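PDB 2OT9: YaeQ family protein from Pseudomonas syringae pv. tomato, which is of unknown function but belongs to the YaeQ family, grouped with the PDDEXK nuclease-like proteins, and binds a meso-tartaric acid molecule. Local coordinates for residues A[39-44]-A[135-140]; A[43-48]-A[157-162]; A[90-95]-A[100-105]; A[116-121]-A[127-132]. One frame throughout, in Å; residues are numbered along the deposited sequence.

Contact 1: residues A[39-44]-A[135-140]; sequences RMTVRL and DVLEVL. With SRT (S,R meso-tartaric acid), chain C.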
loop_
_atom_site.group_PDB
_atom_site.type_symbol
_atom_site.label_atom_id
_atom_site.label_comp_id
_atom_site.label_asym_id
_atom_site.label_seq_id
_atom_site.Cartn_x
_atom_site.Cartn_y
_atom_site.Cartn_z
ATOM N N ARG A 39 -2.041 -9.525 0.171
ATOM C CA ARG A 39 -2.737 -8.235 0.330
ATOM C C ARG A 39 -2.151 -7.440 1.487
ATOM O O ARG A 39 -1.824 -6.265 1.351
ATOM C CB ARG A 39 -4.248 -8.458 0.528
ATOM C CG ARG A 39 -5.033 -7.138 0.680
ATOM C CD ARG A 39 -6.553 -7.374 0.684
ATOM N NE ARG A 39 -7.007 -7.807 -0.632
ATOM C CZ ARG A 39 -7.387 -6.989 -1.613
ATOM N NH1 ARG A 39 -7.433 -5.680 -1.410
ATOM N NH2 ARG A 39 -7.774 -7.490 -2.790
HETATM N N MSE A 40 -2.004 -8.086 2.638
HETATM C CA MSE A 40 -1.363 -7.450 3.782
HETATM C C MSE A 40 0.032 -6.924 3.438
HETATM O O MSE A 40 0.384 -5.796 3.795
HETATM C CB MSE A 40 -1.266 -8.428 4.955
HETATM C CG MSE A 40 -0.296 -7.909 6.016
HETATM SE SE MSE A 40 -0.672 -8.680 7.752
HETATM C CE MSE A 40 -2.399 -7.855 7.917
ATOM N N THR A 41 0.824 -7.735 2.746
ATOM C CA THR A 41 2.166 -7.331 2.340
ATOM C C THR A 41 2.159 -6.097 1.440
ATOM O O THR A 41 3.002 -5.216 1.591
ATOM C CB THR A 41 2.903 -8.510 1.686
ATOM O OG1 THR A 41 3.001 -9.565 2.665
ATOM C CG2 THR A 41 4.293 -8.099 1.203
ATOM N N VAL A 42 1.198 -6.021 0.522
ATOM C CA VAL A 42 1.055 -4.815 -0.296
ATOM C C VAL A 42 0.731 -3.592 0.590
ATOM O O VAL A 42 1.292 -2.509 0.378
ATOM C CB VAL A 42 0.014 -4.988 -1.427
ATOM C CG1 VAL A 42 -0.036 -3.729 -2.289
ATOM C CG2 VAL A 42 0.415 -6.180 -2.339
ATOM N N ARG A 43 -0.145 -3.760 1.579
ATOM C CA ARG A 43 -0.406 -2.670 2.544
ATOM C C ARG A 43 0.864 -2.225 3.288
ATOM O O ARG A 43 1.060 -1.028 3.526
ATOM C CB ARG A 43 -1.477 -3.082 3.558
ATOM C CG ARG A 43 -2.864 -3.197 2.950
ATOM C CD ARG A 43 -3.942 -2.848 3.979
ATOM N NE ARG A 43 -3.995 -3.807 5.080
ATOM C CZ ARG A 43 -4.645 -3.605 6.225
ATOM N NH1 ARG A 43 -4.637 -4.556 7.165
ATOM N NH2 ARG A 43 -5.301 -2.457 6.435
ATOM N N LEU A 44 1.708 -3.185 3.674
ATOM C CA LEU A 44 2.982 -2.857 4.351
ATOM C C LEU A 44 3.954 -2.102 3.439
ATOM O O LEU A 44 4.648 -1.165 3.880
ATOM C CB LEU A 44 3.676 -4.119 4.893
ATOM C CG LEU A 44 2.889 -5.032 5.832
ATOM C CD1 LEU A 44 3.780 -6.199 6.305
ATOM C CD2 LEU A 44 2.317 -4.279 6.998
ATOM N N ASP A 135 6.033 -11.896 -8.625
ATOM C CA ASP A 135 7.142 -12.739 -8.160
ATOM C C ASP A 135 7.706 -12.278 -6.815
ATOM O O ASP A 135 7.761 -13.069 -5.887
ATOM C CB ASP A 135 8.239 -12.946 -9.224
ATOM C CG ASP A 135 8.927 -11.639 -9.682
ATOM O OD1 ASP A 135 8.600 -10.524 -9.212
ATOM O OD2 ASP A 135 9.825 -11.750 -10.551
ATOM N N VAL A 136 8.086 -11.005 -6.697
ATOM C CA VAL A 136 8.664 -10.505 -5.433
ATOM C C VAL A 136 7.609 -10.425 -4.324
ATOM O O VAL A 136 7.908 -10.605 -3.139
ATOM C CB VAL A 136 9.395 -9.138 -5.608
ATOM C CG1 VAL A 136 8.418 -7.994 -5.960
ATOM C CG2 VAL A 136 10.206 -8.790 -4.343
ATOM N N LEU A 137 6.372 -10.145 -4.711
ATOM C CA LEU A 137 5.306 -10.095 -3.738
ATOM C C LEU A 137 5.159 -11.469 -3.094
ATOM O O LEU A 137 5.059 -11.568 -1.876
ATOM C CB LEU A 137 3.987 -9.646 -4.387
ATOM C CG LEU A 137 2.767 -9.630 -3.484
ATOM C CD1 LEU A 137 3.053 -8.756 -2.245
ATOM C CD2 LEU A 137 1.576 -9.104 -4.276
ATOM N N GLU A 138 5.183 -12.526 -3.897
ATOM C CA GLU A 138 5.019 -13.876 -3.335
ATOM C C GLU A 138 6.140 -14.256 -2.372
ATOM O O GLU A 138 5.881 -14.847 -1.311
ATOM C CB GLU A 138 4.832 -14.922 -4.434
ATOM C CG GLU A 138 3.371 -14.938 -4.920
ATOM C CD GLU A 138 3.101 -16.011 -5.964
ATOM O OE1 GLU A 138 3.909 -16.960 -6.079
ATOM O OE2 GLU A 138 2.070 -15.900 -6.663
ATOM N N VAL A 139 7.368 -13.889 -2.738
ATOM C CA VAL A 139 8.546 -14.069 -1.882
ATOM C C VAL A 139 8.410 -13.328 -0.548
ATOM O O VAL A 139 8.680 -13.897 0.517
ATOM C CB VAL A 139 9.813 -13.564 -2.597
ATOM C CG1 VAL A 139 10.963 -13.385 -1.604
ATOM C CG2 VAL A 139 10.212 -14.487 -3.730
ATOM N N LEU A 140 8.023 -12.052 -0.610
ATOM C CA LEU A 140 7.836 -11.239 0.596
ATOM C C LEU A 140 6.730 -11.742 1.515
ATOM O O LEU A 140 6.898 -11.747 2.736
ATOM C CB LEU A 140 7.622 -9.752 0.259
ATOM C CG LEU A 140 8.888 -8.996 -0.158
ATOM C CD1 LEU A 140 8.520 -7.660 -0.807
ATOM C CD2 LEU A 140 9.826 -8.764 1.041
HETATM O O1 SRT C . -8.761 -5.531 -4.559
HETATM O O11 SRT C . -10.924 -5.597 -4.846
HETATM C C1 SRT C . -9.919 -5.382 -4.141
HETATM C C2 SRT C . -10.050 -4.898 -2.721
HETATM O O2 SRT C . -10.918 -5.663 -1.869
HETATM C C3 SRT C . -10.469 -3.449 -2.801
HETATM O O3 SRT C . -9.241 -2.761 -3.060
HETATM C C4 SRT C . -11.147 -2.972 -1.531
HETATM O O4 SRT C . -10.707 -3.283 -0.391
HETATM O O41 SRT C . -12.161 -2.258 -1.673
#

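Contact 2: residues A[43-48]-A[157-162]; sequences RLLAYA and GTVFVT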
loop_
_atom_site.group_PDB
_atom_site.type_symbol
_atom_site.label_atom_id
_atom_site.label_comp_id
_atom_site.label_asym_id
_atom_site.label_seq_id
_atom_site.Cartn_x
_atom_site.Cartn_y
_atom_site.Cartn_z
ATOM N N ARG A 43 -0.145 -3.760 1.579
ATOM C CA ARG A 43 -0.406 -2.670 2.544
ATOM C C ARG A 43 0.864 -2.225 3.288
ATOM O O ARG A 43 1.060 -1.028 3.526
ATOM C CB ARG A 43 -1.477 -3.082 3.558
ATOM C CG ARG A 43 -2.864 -3.197 2.950
ATOM C CD ARG A 43 -3.942 -2.848 3.979
ATOM N NE ARG A 43 -3.995 -3.807 5.080
ATOM C CZ ARG A 43 -4.645 -3.605 6.225
ATOM N NH1 ARG A 43 -4.637 -4.556 7.165
ATOM N NH2 ARG A 43 -5.301 -2.457 6.435
ATOM N N LEU A 44 1.708 -3.185 3.674
ATOM C CA LEU A 44 2.982 -2.857 4.351
ATOM C C LEU A 44 3.954 -2.102 3.439
ATOM O O LEU A 44 4.648 -1.165 3.880
ATOM C CB LEU A 44 3.676 -4.119 4.893
ATOM C CG LEU A 44 2.889 -5.032 5.832
ATOM C CD1 LEU A 44 3.780 -6.199 6.305
ATOM C CD2 LEU A 44 2.317 -4.279 6.998
ATOM N N LEU A 45 4.023 -2.506 2.171
ATOM C CA LEU A 45 4.851 -1.780 1.198
ATOM C C LEU A 45 4.337 -0.348 1.043
ATOM O O LEU A 45 5.124 0.584 0.998
ATOM C CB LEU A 45 4.812 -2.475 -0.170
ATOM C CG LEU A 45 5.625 -3.764 -0.309
ATOM C CD1 LEU A 45 5.294 -4.447 -1.649
ATOM C CD2 LEU A 45 7.118 -3.469 -0.180
ATOM N N ALA A 46 3.013 -0.182 0.943
ATOM C CA ALA A 46 2.413 1.164 0.819
ATOM C C ALA A 46 2.754 2.038 2.031
ATOM O O ALA A 46 3.038 3.227 1.900
ATOM C CB ALA A 46 0.867 1.057 0.667
ATOM N N TYR A 47 2.672 1.446 3.215
ATOM C CA TYR A 47 3.024 2.139 4.453
ATOM C C TYR A 47 4.448 2.703 4.401
ATOM O O TYR A 47 4.663 3.870 4.752
ATOM C CB TYR A 47 2.860 1.204 5.672
ATOM C CG TYR A 47 3.041 1.930 6.990
ATOM C CD1 TYR A 47 2.023 2.721 7.516
ATOM C CD2 TYR A 47 4.245 1.848 7.688
ATOM C CE1 TYR A 47 2.191 3.411 8.701
ATOM C CE2 TYR A 47 4.430 2.528 8.879
ATOM C CZ TYR A 47 3.399 3.308 9.381
ATOM O OH TYR A 47 3.571 3.989 10.554
ATOM N N ALA A 48 5.420 1.865 3.997
ATOM C CA ALA A 48 6.816 2.293 3.890
ATOM C C ALA A 48 6.973 3.348 2.783
ATOM O O ALA A 48 7.654 4.373 2.965
ATOM C CB ALA A 48 7.732 1.092 3.625
ATOM N N GLY A 157 13.404 5.521 -6.613
ATOM C CA GLY A 157 12.082 4.950 -6.862
ATOM C C GLY A 157 11.963 3.449 -6.629
ATOM O O GLY A 157 10.847 2.906 -6.660
ATOM N N THR A 158 13.095 2.775 -6.397
ATOM C CA THR A 158 13.088 1.329 -6.148
ATOM C C THR A 158 13.071 1.061 -4.662
ATOM O O THR A 158 13.762 1.730 -3.902
ATOM C CB THR A 158 14.299 0.615 -6.769
ATOM O OG1 THR A 158 14.357 0.917 -8.163
ATOM C CG2 THR A 158 14.208 -0.914 -6.588
ATOM N N VAL A 159 12.256 0.087 -4.267
ATOM C CA VAL A 159 12.120 -0.310 -2.880
ATOM C C VAL A 159 12.923 -1.601 -2.675
ATOM O O VAL A 159 12.721 -2.596 -3.385
ATOM C CB VAL A 159 10.618 -0.467 -2.500
ATOM C CG1 VAL A 159 10.435 -0.808 -1.019
ATOM C CG2 VAL A 159 9.847 0.811 -2.830
ATOM N N PHE A 160 13.859 -1.575 -1.733
ATOM C CA PHE A 160 14.612 -2.757 -1.386
ATOM C C PHE A 160 14.203 -3.165 0.015
ATOM O O PHE A 160 14.449 -2.432 0.981
ATOM C CB PHE A 160 16.127 -2.485 -1.417
ATOM C CG PHE A 160 16.628 -2.017 -2.755
ATOM C CD1 PHE A 160 17.025 -2.935 -3.717
ATOM C CD2 PHE A 160 16.692 -0.659 -3.047
ATOM C CE1 PHE A 160 17.500 -2.501 -4.969
ATOM C CE2 PHE A 160 17.160 -0.216 -4.288
ATOM C CZ PHE A 160 17.565 -1.147 -5.249
ATOM N N VAL A 161 13.593 -4.341 0.122
ATOM C CA VAL A 161 13.148 -4.836 1.415
ATOM C C VAL A 161 14.058 -5.974 1.863
ATOM O O VAL A 161 14.191 -6.983 1.160
ATOM C CB VAL A 161 11.686 -5.344 1.348
ATOM C CG1 VAL A 161 11.227 -5.875 2.722
ATOM C CG2 VAL A 161 10.749 -4.267 0.815
ATOM N N THR A 162 14.671 -5.831 3.040
ATOM C CA THR A 162 15.440 -6.919 3.624
ATOM C C THR A 162 14.613 -7.574 4.728
ATOM O O THR A 162 14.186 -6.914 5.687
ATOM C CB THR A 162 16.815 -6.441 4.192
ATOM O OG1 THR A 162 17.527 -5.724 3.178
ATOM C CG2 THR A 162 17.668 -7.635 4.640
#

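Contact 3: residues A[90-95]-A[100-105]; sequences DRLTWC and ERTSLL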
loop_
_atom_site.group_PDB
_atom_site.type_symbol
_atom_site.label_atom_id
_atom_site.label_comp_id
_atom_site.label_asym_id
_atom_site.label_seq_id
_atom_site.Cartn_x
_atom_site.Cartn_y
_atom_site.Cartn_z
ATOM N N ASP A 90 -15.477 3.099 -10.380
ATOM C CA ASP A 90 -16.481 3.804 -9.575
ATOM C C ASP A 90 -15.922 4.118 -8.177
ATOM O O ASP A 90 -16.036 5.244 -7.695
ATOM C CB ASP A 90 -17.792 3.009 -9.489
ATOM C CG ASP A 90 -18.549 2.973 -10.818
ATOM O OD1 ASP A 90 -18.895 4.046 -11.337
ATOM O OD2 ASP A 90 -18.827 1.865 -11.324
ATOM N N ARG A 91 -15.276 3.140 -7.559
ATOM C CA ARG A 91 -14.743 3.308 -6.195
ATOM C C ARG A 91 -13.633 4.350 -6.184
ATOM O O ARG A 91 -13.605 5.236 -5.320
ATOM C CB ARG A 91 -14.222 1.978 -5.616
ATOM C CG ARG A 91 -13.679 2.159 -4.180
ATOM C CD ARG A 91 -13.376 0.871 -3.417
ATOM N NE ARG A 91 -12.783 1.202 -2.107
ATOM C CZ ARG A 91 -13.471 1.486 -1.002
ATOM N NH1 ARG A 91 -14.805 1.466 -1.004
ATOM N NH2 ARG A 91 -12.818 1.773 0.127
ATOM N N LEU A 92 -12.734 4.259 -7.158
ATOM C CA LEU A 92 -11.681 5.266 -7.318
ATOM C C LEU A 92 -12.261 6.651 -7.541
ATOM O O LEU A 92 -11.752 7.619 -6.984
ATOM C CB LEU A 92 -10.734 4.897 -8.466
ATOM C CG LEU A 92 -9.844 3.691 -8.143
ATOM C CD1 LEU A 92 -9.052 3.279 -9.366
ATOM C CD2 LEU A 92 -8.894 3.961 -6.963
ATOM N N THR A 93 -13.328 6.749 -8.339
ATOM C CA THR A 93 -13.953 8.048 -8.595
ATOM C C THR A 93 -14.483 8.666 -7.307
ATOM O O THR A 93 -14.169 9.826 -6.992
ATOM C CB THR A 93 -15.097 7.957 -9.633
ATOM O OG1 THR A 93 -14.570 7.445 -10.857
ATOM C CG2 THR A 93 -15.740 9.335 -9.877
ATOM N N TRP A 94 -15.267 7.894 -6.565
ATOM C CA TRP A 94 -15.900 8.411 -5.366
ATOM C C TRP A 94 -14.959 8.642 -4.189
ATOM O O TRP A 94 -15.103 9.636 -3.475
ATOM C CB TRP A 94 -17.092 7.549 -4.963
ATOM C CG TRP A 94 -18.262 7.765 -5.907
ATOM C CD1 TRP A 94 -18.680 8.957 -6.449
ATOM C CD2 TRP A 94 -19.154 6.765 -6.400
ATOM N NE1 TRP A 94 -19.797 8.749 -7.254
ATOM C CE2 TRP A 94 -20.092 7.412 -7.251
ATOM C CE3 TRP A 94 -19.236 5.377 -6.235
ATOM C CZ2 TRP A 94 -21.103 6.717 -7.908
ATOM C CZ3 TRP A 94 -20.246 4.697 -6.894
ATOM C CH2 TRP A 94 -21.154 5.362 -7.719
ATOM N N CYS A 95 -14.008 7.738 -3.993
ATOM C CA CYS A 95 -13.002 7.942 -2.958
ATOM C C CYS A 95 -12.147 9.168 -3.248
ATOM O O CYS A 95 -11.889 9.954 -2.343
ATOM C CB CYS A 95 -12.143 6.692 -2.751
ATOM S SG CYS A 95 -13.087 5.284 -2.063
ATOM N N GLU A 100 -7.251 14.759 -1.134
ATOM C CA GLU A 100 -6.424 15.562 -2.041
ATOM C C GLU A 100 -5.554 14.667 -2.947
ATOM O O GLU A 100 -5.152 15.052 -4.054
ATOM C CB GLU A 100 -5.523 16.503 -1.228
ATOM C CG GLU A 100 -4.661 17.449 -2.086
ATOM C CD GLU A 100 -4.503 18.831 -1.470
ATOM O OE1 GLU A 100 -5.071 19.804 -2.034
ATOM O OE2 GLU A 100 -3.822 18.935 -0.422
ATOM N N ARG A 101 -5.249 13.480 -2.453
ATOM C CA ARG A 101 -4.391 12.549 -3.184
ATOM C C ARG A 101 -4.946 11.161 -3.025
ATOM O O ARG A 101 -5.273 10.745 -1.921
ATOM C CB ARG A 101 -2.952 12.600 -2.665
ATOM C CG ARG A 101 -2.018 11.660 -3.417
ATOM C CD ARG A 101 -0.575 11.816 -2.977
ATOM N NE ARG A 101 0.276 11.281 -4.032
ATOM C CZ ARG A 101 0.776 12.017 -5.026
ATOM N NH1 ARG A 101 1.513 11.436 -5.945
ATOM N NH2 ARG A 101 0.552 13.335 -5.094
ATOM N N THR A 102 -5.067 10.453 -4.137
ATOM C CA THR A 102 -5.486 9.065 -4.111
ATOM C C THR A 102 -4.368 8.221 -4.695
ATOM O O THR A 102 -3.841 8.545 -5.766
ATOM C CB THR A 102 -6.742 8.861 -4.972
ATOM O OG1 THR A 102 -7.760 9.733 -4.516
ATOM C CG2 THR A 102 -7.273 7.427 -4.882
ATOM N N SER A 103 -4.013 7.131 -4.012
ATOM C CA SER A 103 -3.028 6.218 -4.567
ATOM C C SER A 103 -3.553 4.804 -4.545
ATOM O O SER A 103 -4.315 4.430 -3.670
ATOM C CB SER A 103 -1.670 6.287 -3.835
ATOM O OG SER A 103 -1.120 7.591 -3.970
ATOM N N LEU A 104 -3.105 4.012 -5.501
ATOM C CA LEU A 104 -3.431 2.595 -5.489
ATOM C C LEU A 104 -2.168 1.805 -5.770
ATOM O O LEU A 104 -1.480 2.063 -6.778
ATOM C CB LEU A 104 -4.496 2.283 -6.542
ATOM C CG LEU A 104 -4.687 0.803 -6.909
ATOM C CD1 LEU A 104 -5.235 -0.013 -5.706
ATOM C CD2 LEU A 104 -5.611 0.678 -8.113
ATOM N N LEU A 105 -1.863 0.839 -4.889
ATOM C CA LEU A 105 -0.884 -0.190 -5.212
ATOM C C LEU A 105 -1.622 -1.437 -5.673
ATOM O O LEU A 105 -2.147 -2.208 -4.847
ATOM C CB LEU A 105 0.010 -0.554 -4.009
ATOM C CG LEU A 105 1.166 0.351 -3.636
ATOM C CD1 LEU A 105 2.050 -0.342 -2.611
ATOM C CD2 LEU A 105 1.984 0.711 -4.908
#

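Contact 4: residues A[116-121]-A[127-132]; sequences KVIPAI and VNIAAV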
loop_
_atom_site.group_PDB
_atom_site.type_symbol
_atom_site.label_atom_id
_atom_site.label_comp_id
_atom_site.label_asym_id
_atom_site.label_seq_id
_atom_site.Cartn_x
_atom_site.Cartn_y
_atom_site.Cartn_z
ATOM N N LYS A 116 -10.358 -1.987 -18.274
ATOM C CA LYS A 116 -11.600 -1.376 -17.806
ATOM C C LYS A 116 -11.381 -0.071 -17.034
ATOM O O LYS A 116 -12.082 0.906 -17.254
ATOM C CB LYS A 116 -12.406 -2.363 -16.936
ATOM C CG LYS A 116 -13.134 -3.434 -17.754
ATOM C CD LYS A 116 -14.123 -4.207 -16.919
ATOM C CE LYS A 116 -14.459 -5.553 -17.559
ATOM N NZ LYS A 116 -14.668 -5.473 -19.040
ATOM N N VAL A 117 -10.401 -0.054 -16.143
ATOM C CA VAL A 117 -10.254 1.052 -15.201
ATOM C C VAL A 117 -9.480 2.259 -15.756
ATOM O O VAL A 117 -9.907 3.391 -15.591
ATOM C CB VAL A 117 -9.638 0.551 -13.877
ATOM C CG1 VAL A 117 -9.376 1.698 -12.910
ATOM C CG2 VAL A 117 -10.568 -0.471 -13.243
ATOM N N ILE A 118 -8.345 2.017 -16.416
ATOM C CA ILE A 118 -7.482 3.120 -16.854
ATOM C C ILE A 118 -8.176 4.138 -17.792
ATOM O O ILE A 118 -8.018 5.348 -17.599
ATOM C CB ILE A 118 -6.128 2.607 -17.454
ATOM C CG1 ILE A 118 -5.296 1.818 -16.407
ATOM C CG2 ILE A 118 -5.346 3.732 -18.111
ATOM C CD1 ILE A 118 -4.996 2.535 -15.080
ATOM N N PRO A 119 -8.942 3.659 -18.792
ATOM C CA PRO A 119 -9.643 4.605 -19.661
ATOM C C PRO A 119 -10.743 5.398 -18.951
ATOM O O PRO A 119 -11.121 6.462 -19.445
ATOM C CB PRO A 119 -10.298 3.704 -20.729
ATOM C CG PRO A 119 -9.519 2.436 -20.694
ATOM C CD PRO A 119 -9.185 2.267 -19.223
ATOM N N ALA A 120 -11.229 4.895 -17.817
ATOM C CA ALA A 120 -12.398 5.465 -17.138
ATOM C C ALA A 120 -12.071 6.515 -16.070
ATOM O O ALA A 120 -12.981 7.165 -15.536
ATOM C CB ALA A 120 -13.250 4.340 -16.521
ATOM N N ILE A 121 -10.781 6.659 -15.752
ATOM C CA ILE A 121 -10.349 7.529 -14.672
ATOM C C ILE A 121 -9.529 8.728 -15.154
ATOM O O ILE A 121 -8.876 9.395 -14.354
ATOM C CB ILE A 121 -9.553 6.760 -13.606
ATOM C CG1 ILE A 121 -8.274 6.157 -14.207
ATOM C CG2 ILE A 121 -10.416 5.681 -12.946
ATOM C CD1 ILE A 121 -7.372 5.551 -13.184
ATOM N N VAL A 127 -5.010 10.940 -9.073
ATOM C CA VAL A 127 -5.059 9.504 -8.817
ATOM C C VAL A 127 -3.773 8.889 -9.366
ATOM O O VAL A 127 -3.370 9.171 -10.495
ATOM C CB VAL A 127 -6.324 8.836 -9.418
ATOM C CG1 VAL A 127 -6.287 7.311 -9.232
ATOM C CG2 VAL A 127 -7.593 9.434 -8.799
ATOM N N ASN A 128 -3.135 8.060 -8.550
ATOM C CA ASN A 128 -1.805 7.544 -8.832
ATOM C C ASN A 128 -1.835 6.049 -8.627
ATOM O O ASN A 128 -2.290 5.587 -7.576
ATOM C CB ASN A 128 -0.779 8.191 -7.882
ATOM C CG ASN A 128 -0.795 9.700 -7.951
ATOM O OD1 ASN A 128 -0.110 10.285 -8.782
ATOM N ND2 ASN A 128 -1.563 10.341 -7.063
ATOM N N ILE A 129 -1.392 5.295 -9.628
ATOM C CA ILE A 129 -1.540 3.841 -9.618
ATOM C C ILE A 129 -0.239 3.189 -10.039
ATOM O O ILE A 129 0.283 3.466 -11.135
ATOM C CB ILE A 129 -2.673 3.340 -10.587
ATOM C CG1 ILE A 129 -4.017 3.994 -10.263
ATOM C CG2 ILE A 129 -2.784 1.789 -10.552
ATOM C CD1 ILE A 129 -5.118 3.686 -11.269
ATOM N N ALA A 130 0.285 2.326 -9.168
ATOM C CA ALA A 130 1.474 1.542 -9.468
ATOM C C ALA A 130 1.139 0.082 -9.203
ATOM O O ALA A 130 0.315 -0.222 -8.336
ATOM C CB ALA A 130 2.636 1.987 -8.585
ATOM N N ALA A 131 1.752 -0.823 -9.949
ATOM C CA ALA A 131 1.544 -2.260 -9.744
ATOM C C ALA A 131 2.789 -2.904 -9.109
ATOM O O ALA A 131 3.922 -2.576 -9.476
ATOM C CB ALA A 131 1.226 -2.933 -11.063
ATOM N N VAL A 132 2.559 -3.831 -8.182
ATOM C CA VAL A 132 3.614 -4.605 -7.536
ATOM C C VAL A 132 3.766 -5.919 -8.316
ATOM O O VAL A 132 2.768 -6.609 -8.524
ATOM C CB VAL A 132 3.235 -4.952 -6.062
ATOM C CG1 VAL A 132 4.354 -5.740 -5.379
ATOM C CG2 VAL A 132 2.894 -3.678 -5.244
#

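Contact 1: residues A[39-44]-A[135-140]
Thr41 and Val42 of helix 37-49 face Leu137 and Leu140 of helix 134-141 where the two segments' axes run nearly perpendicular, at 100° and 9.6 Å apart at their closest. This is a crossed helix-helix packing within an alpha/beta fold of the PDDEXK clan. At so steep an angle only a short patch of each helix can touch, so a few compact, branched side chains that offer methyl groups suit it. Leu137 touches both Thr41 and Val42. Its CD1 lies 3.7 Å from Thr41 CG2 and 3.7 Å from Val42 CG2, while its CD2 also rests on Val42 CG2. The side chains of Val42 and Leu137 lie almost at right angles; those of Thr41 and Leu137 slide past one another in opposite senses. Thr41 suits the spot because it has two characters: with OG1 beside the backbone N (chi1 -61°), the hydroxyl hydrogen-bonds to the carbonyl O of Glu37 one turn earlier, and the methyl CG2 is left to meet Leu137 and, 3.8 Å away, Leu140 CB. The buried polar atom is thus satisfied within its own helix. A bound sodium ion lies about 4 Å from the Thr41 side chain, nearest atoms. Arg39, on another face of the helix, serves the tartaric acid pocket, which Val84 and Gln86 help to form. Its chain is bent at chi3, and its guanidinium grips carboxylate oxygen O1 in plane at its edge: NH2 donates to O1 of the ligand at 2.8 Å, nearly straight at 167°, and NH1 adds a weak bond to the same O1.

Contact 2: residues A[43-48]-A[157-162]
Val159 and Val161 of strand 158-163 present their methyls to a single partner, Leu45 of helix 37-49, in a buried helix-on-sheet contact of the YaeQ fold. The segment starts at Gly157, in the turn after strand 147-155, where a positive phi of 82° suits a residue with no side chain; its N is hydrogen-bonded to Asp18 OD2. Thr158 opens the strand, its OG1 paired with Gln171 OE1 and its CG2 lying 3.6 Å above the plane of the Phe160 ring, offset toward the rim. Val159 points toward the helix, and its CG1 makes the looser touch, 4.3 Å from Leu45 CD2. Beyond Phe160, which lies between the two valines and is partly exposed, Val161 again points toward the helix and comes closer, its CG2 3.8 Å from Leu45 CD2, the two side chains crossing at a slant. With CG beside the backbone N (chi1 -75°) and chi2 at 171°, Leu45 brings CD2 to the pair. Beta-branched valines fit an extended strand, and a leucine, with a longer reach than valine, can span from the helix to two of them. The strand is held between strands 147-155 and 166-174, Val161 also touching Trp150 and Val159 touching Val152 and Val170, while helix 37-49 passes on through Leu44 and Tyr47 to strands 6-16 and 21-31.

Contact 3: residues A[90-95]-A[100-105]
Leu92 packing on Thr102 and Leu104 is a buried helix-on-strand contact, made through carbon atoms, inside the beta-alpha-beta unit formed by strand 78-84, helix 89-96 and strand 101-106. The fit is fairly loose. The two branches of Leu92 divide the work: CD2 stands 4.4 Å from CG2, the methyl that Thr102 offers, and CD1 stands 4.5 Å from Leu104 CD2. A forked leucine is well suited to this, since one helix residue can rest on two strand residues that both point toward the helix, two places apart. Ser103, between them, points away from it. Beyond the pair, Leu92 leans on Val117 of helix 111-117, and Leu104 touches Trp113 of the same helix, so the apolar layer continues into the next unit. Arg91, one residue before Leu92, turns instead to the tartaric acid pocket and touches the ligand. Its chain is almost fully extended (chi3 176°), and a salt bridge from NH2 to Glu83 OE2 together with a hydrogen bond from NH1 to Val64 O fixes how the flat end group is rotated. One face of that guanidinium is covered from within the helix: Cys95 SG sits 3.9 Å above its plane, over the centre.

Contact 4: residues A[116-121]-A[127-132]
Ile121 and Ile129 meet tip to tip through their CD1 methyls, and this is the tight part of the contact: Ile121 CD1 lies 3.5 Å from Ile129 CD1, closer than carbon atoms usually approach. In Ile121, CG1 stands between the backbone N and the carbonyl carbon, the crowded position (chi1 62°), and from there the CG1-CD1 arm extends toward the strand. Ile129 CD1 is a shared target, for Ile118 CD1 also comes to 4.0 Å from it, here with the two side chains sliding past each other in opposite directions. Isoleucine, whose CG1-CD1 arm is longer than any branch of valine, suits a place where the backbones stay apart: the CA atoms of Ile118 and Ile129 are 9.4 Å from each other. Packing eases toward the start of the strand, where Val127 CG1 is only loosely met by Ile121 CD1 at 4.5 Å. The solvent side belongs to 116-121. Ile118 is itself partly exposed, while Lys116, Pro119 and Ala120 are exposed, a side where a charged chain such as Lys116 can meet water. On the strand, Asn128 points away from this contact and bonds through ND2 to Thr102 O and Asn126 OD1. The chain at the C-terminal end of helix 111-117 thus packs on strand 127-131, within the beta-alpha-beta unit of strand 101-106, helix 111-117 and strand 127-131, whose two strands lie side by side in parallel.

Overall arrangement
From the N terminus, the hairpin-like strands 6-16 and 21-31 lead into helix 37-49, from which two long loops open. Contact 1 closes the first at helix 134-141; contact 2, starting from the same helix but reaching further along the chain, closes the second at strand 158-163, and the two touch through Leu140 and Val161. Nested inside both lie contacts 3 and 4, which follow in series and close short loops in consecutive beta-alpha-beta units. Their strands, 101-106 and 127-131, are neighbours in the mixed sheet, with a probable hydrogen bond from Leu104 N to Asn128 O. Leu105 and Val132 touch Val42 and Leu45, joining these units to helix 37-49. The tartaric acid pocket draws on both contact 1 and contact 3.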